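Local atomic coordinates of thioredoxin family protein (Streptococcus pneumoniae, PDB entry 2YP6), a protein that probably acts as a thiol-disulfide oxidoreductase on the pneumococcal surface, where this lipoprotein contributes to resistance against extracellular oxidative stress. Residues Lys71-Phe76 and Phe102-Val107. Residues are numbered along the deposited sequence; the frame is centred on the assembly and turned at random.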
ATOM      1  N   LYS A  71      -2.242  12.195  -4.476  1.00 12.23           N
ATOM      2  CA  LYS A  71      -2.668  11.519  -3.267  1.00 11.06           C
ATOM      3  C   LYS A  71      -2.219  10.074  -3.402  1.00  9.87           C
ATOM      4  O   LYS A  71      -2.074   9.570  -4.524  1.00 10.17           O
ATOM      5  CB  LYS A  71      -4.184  11.643  -3.112  1.00 12.42           C
ATOM      6  CG  LYS A  71      -4.648  13.113  -3.017  1.00 13.67           C
ATOM      7  CD  LYS A  71      -6.152  13.299  -3.075  1.00 15.35           C
ATOM      8  CE  LYS A  71      -6.517  14.768  -3.218  1.00 18.36           C
ATOM      9  NZ  LYS A  71      -7.966  14.978  -3.387  1.00 20.19           N
ATOM     10  N   VAL A  72      -1.987   9.398  -2.272  1.00 10.42           N
ATOM     11  CA  VAL A  72      -1.499   8.027  -2.326  1.00  9.30           C
ATOM     12  C   VAL A  72      -2.295   7.164  -1.357  1.00 12.55           C
ATOM     13  O   VAL A  72      -2.510   7.533  -0.224  1.00 10.58           O
ATOM     14  CB  VAL A  72       0.026   7.941  -2.026  1.00 10.77           C
ATOM     15  CG1 VAL A  72       0.502   6.508  -1.932  1.00 12.70           C
ATOM     16  CG2 VAL A  72       0.841   8.690  -3.107  1.00 10.22           C
ATOM     17  N   TYR A  73      -2.737   6.014  -1.848  1.00  8.96           N
ATOM     18  CA  TYR A  73      -3.361   4.966  -1.015  1.00 10.79           C
ATOM     19  C   TYR A  73      -2.256   3.959  -0.744  1.00 13.16           C
ATOM     20  O   TYR A  73      -1.806   3.273  -1.666  1.00  9.16           O
ATOM     21  CB  TYR A  73      -4.494   4.379  -1.817  1.00  9.91           C
ATOM     22  CG  TYR A  73      -5.357   3.271  -1.214  1.00  9.64           C
ATOM     23  CD1 TYR A  73      -4.818   2.071  -0.752  1.00 12.67           C
ATOM     24  CD2 TYR A  73      -6.731   3.397  -1.211  1.00 12.38           C
ATOM     25  CE1 TYR A  73      -5.639   1.057  -0.267  1.00 12.97           C
ATOM     26  CE2 TYR A  73      -7.557   2.390  -0.721  1.00 18.24           C
ATOM     27  CZ  TYR A  73      -6.996   1.213  -0.252  1.00 14.28           C
ATOM     28  OH  TYR A  73      -7.833   0.191   0.207  1.00 13.00           O
ATOM     29  N   LEU A  74      -1.757   3.924   0.500  1.00 10.39           N
ATOM     30  CA  LEU A  74      -0.587   3.093   0.826  1.00  7.81           C
ATOM     31  C   LEU A  74      -1.016   1.995   1.764  1.00 11.74           C
ATOM     32  O   LEU A  74      -1.401   2.288   2.886  1.00 13.06           O
ATOM     33  CB  LEU A  74       0.509   3.943   1.468  1.00 10.27           C
ATOM     34  CG  LEU A  74       1.813   3.235   1.805  1.00 10.54           C
ATOM     35  CD1 LEU A  74       2.540   2.754   0.570  1.00 11.82           C
ATOM     36  CD2 LEU A  74       2.717   4.181   2.610  1.00 11.59           C
ATOM     37  N   LYS A  75      -0.976   0.751   1.290  1.00  9.51           N
ATOM     38  CA  LYS A  75      -1.461  -0.389   2.066  1.00  9.18           C
ATOM     39  C   LYS A  75      -0.330  -1.314   2.447  1.00 10.82           C
ATOM     40  O   LYS A  75       0.412  -1.793   1.586  1.00 11.00           O
ATOM     41  CB  LYS A  75      -2.488  -1.182   1.271  1.00  9.27           C
ATOM     42  CG  LYS A  75      -3.083  -2.343   1.993  1.00 12.03           C
ATOM     43  CD  LYS A  75      -3.911  -3.213   1.027  1.00 20.66           C
ATOM     44  CE  LYS A  75      -4.728  -4.237   1.747  1.00 27.66           C
ATOM     45  NZ  LYS A  75      -5.966  -3.665   2.358  1.00 26.85           N
ATOM     46  N   PHE A  76      -0.223  -1.574   3.741  1.00 11.46           N
ATOM     47  CA  PHE A  76       0.733  -2.530   4.269  1.00  8.14           C
ATOM     48  C   PHE A  76       0.003  -3.833   4.515  1.00 12.80           C
ATOM     49  O   PHE A  76      -1.052  -3.833   5.147  1.00 11.04           O
ATOM     50  CB  PHE A  76       1.356  -2.005   5.579  1.00 13.13           C
ATOM     51  CG  PHE A  76       2.262  -0.816   5.381  1.00 10.16           C
ATOM     52  CD1 PHE A  76       1.735   0.475   5.288  1.00 11.85           C
ATOM     53  CD2 PHE A  76       3.624  -0.980   5.246  1.00 13.78           C
ATOM     54  CE1 PHE A  76       2.533   1.539   5.092  1.00 12.58           C
ATOM     55  CE2 PHE A  76       4.437   0.090   5.050  1.00 11.38           C
ATOM     56  CZ  PHE A  76       3.902   1.366   4.965  1.00 11.80           C
ATOM     57  N   PHE A 102      -5.574   9.784  -7.068  1.00 19.03           N
ATOM     58  CA  PHE A 102      -4.667   9.067  -6.198  1.00 17.46           C
ATOM     59  C   PHE A 102      -4.024   7.853  -6.881  1.00 16.34           C
ATOM     60  O   PHE A 102      -4.581   7.284  -7.803  1.00 18.08           O
ATOM     61  CB  PHE A 102      -5.363   8.619  -4.904  1.00 16.66           C
ATOM     62  CG  PHE A 102      -6.516   7.673  -5.102  1.00 16.22           C
ATOM     63  CD1 PHE A 102      -7.794   8.157  -5.346  1.00 19.37           C
ATOM     64  CD2 PHE A 102      -6.337   6.300  -4.984  1.00 15.41           C
ATOM     65  CE1 PHE A 102      -8.867   7.290  -5.495  1.00 20.83           C
ATOM     66  CE2 PHE A 102      -7.413   5.430  -5.134  1.00 17.08           C
ATOM     67  CZ  PHE A 102      -8.681   5.947  -5.392  1.00 18.55           C
ATOM     68  N   GLU A 103      -2.849   7.501  -6.402  1.00 15.50           N
ATOM     69  CA  GLU A 103      -2.113   6.323  -6.823  1.00 14.56           C
ATOM     70  C   GLU A 103      -2.225   5.289  -5.724  1.00 15.36           C
ATOM     71  O   GLU A 103      -2.193   5.632  -4.534  1.00 14.42           O
ATOM     72  CB  GLU A 103      -0.646   6.688  -7.022  1.00 19.42           C
ATOM     73  CG  GLU A 103       0.343   5.511  -7.000  1.00 32.86           C
ATOM     74  CD  GLU A 103       0.490   4.789  -8.356  1.00 42.39           C
ATOM     75  OE1 GLU A 103       0.102   5.390  -9.395  1.00 33.78           O
ATOM     76  OE2 GLU A 103       0.993   3.618  -8.359  1.00 33.13           O
ATOM     77  N   ILE A 104      -2.310   4.030  -6.119  1.00 12.48           N
ATOM     78  CA  ILE A 104      -2.287   2.916  -5.186  1.00 11.40           C
ATOM     79  C   ILE A 104      -0.903   2.253  -5.127  1.00 11.08           C
ATOM     80  O   ILE A 104      -0.322   1.895  -6.171  1.00 11.29           O
ATOM     81  CB  ILE A 104      -3.333   1.844  -5.582  1.00 11.26           C
ATOM     82  CG1 ILE A 104      -4.730   2.452  -5.547  1.00 13.21           C
ATOM     83  CG2 ILE A 104      -3.204   0.651  -4.694  1.00 11.29           C
ATOM     84  CD1 ILE A 104      -5.745   1.739  -6.425  1.00 14.82           C
ATOM     85  N   LEU A 105      -0.396   2.082  -3.904  1.00 10.63           N
ATOM     86  CA  LEU A 105       0.861   1.379  -3.647  1.00 10.25           C
ATOM     87  C   LEU A 105       0.633   0.453  -2.478  1.00 10.26           C
ATOM     88  O   LEU A 105      -0.013   0.834  -1.489  1.00 11.23           O
ATOM     89  CB  LEU A 105       1.999   2.322  -3.249  1.00 11.29           C
ATOM     90  CG  LEU A 105       2.470   3.353  -4.263  1.00 15.11           C
ATOM     91  CD1 LEU A 105       3.547   4.243  -3.642  1.00 15.12           C
ATOM     92  CD2 LEU A 105       2.973   2.684  -5.514  1.00 15.98           C
ATOM     93  N   THR A 106       1.140  -0.768  -2.585  1.00 10.18           N
ATOM     94  CA  THR A 106       1.066  -1.687  -1.459  1.00  8.81           C
ATOM     95  C   THR A 106       2.470  -2.142  -1.127  1.00 10.97           C
ATOM     96  O   THR A 106       3.325  -2.138  -1.999  1.00 10.18           O
ATOM     97  CB  THR A 106       0.130  -2.882  -1.701  1.00 11.60           C
ATOM     98  OG1 THR A 106       0.804  -3.895  -2.467  1.00 13.60           O
ATOM     99  CG2 THR A 106      -1.154  -2.431  -2.404  1.00 13.22           C
ATOM    100  N   VAL A 107       2.673  -2.524   0.135  1.00 10.23           N
ATOM    101  CA  VAL A 107       3.970  -2.908   0.662  1.00  9.07           C
ATOM    102  C   VAL A 107       3.875  -4.229   1.433  1.00  9.21           C
ATOM    103  O   VAL A 107       2.999  -4.398   2.297  1.00 10.88           O
ATOM    104  CB  VAL A 107       4.528  -1.822   1.612  1.00 10.05           C
ATOM    105  CG1 VAL A 107       5.997  -2.145   1.996  1.00 12.91           C
ATOM    106  CG2 VAL A 107       4.401  -0.410   0.999  1.00 13.79           C
TER
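Val107 lies side by side with Phe76, its CG2 over one ring face, offset toward the rim, and its CB 3.8 Å from Phe76 CD2. That same CG2 meets Leu74 CD1 at 3.7 Å. In Leu74, CG anti to the backbone N (chi1 -177°) and chi2 near 65° together set CD1 toward the neighbouring strand, where it also rests on Leu105 CB at 3.9 Å. Toward the start of the strands, Leu105 CD1 reaches Val72 CG1. Five backbone hydrogen bonds hold the strands parallel and in register, the straightest running from Leu105 N to Tyr73 O (2.9 Å). These are adjacent central strands of the thioredoxin fold, joined by a beta-alpha-beta crossover through helices 82-86 and 88-96; the disulfide-bonded Cys81 and Cys84 follow strand 71-76. On the other face, Tyr73 CB touches both Phe102 CD2 (4.1 Å) and Ile104 CG1 (4.2 Å), and the tyrosine side chain packs on Leu91 and Leu94 of helix 88-96. Lys75 CB touches Thr106 CG2 before the two polar ends part: the lysine chain bends at chi4 to bring NZ to Ser87 OG and a salt bridge with Glu155, while Thr106 OG1 hydrogen-bonds Pro134 O and Trp77 NE1.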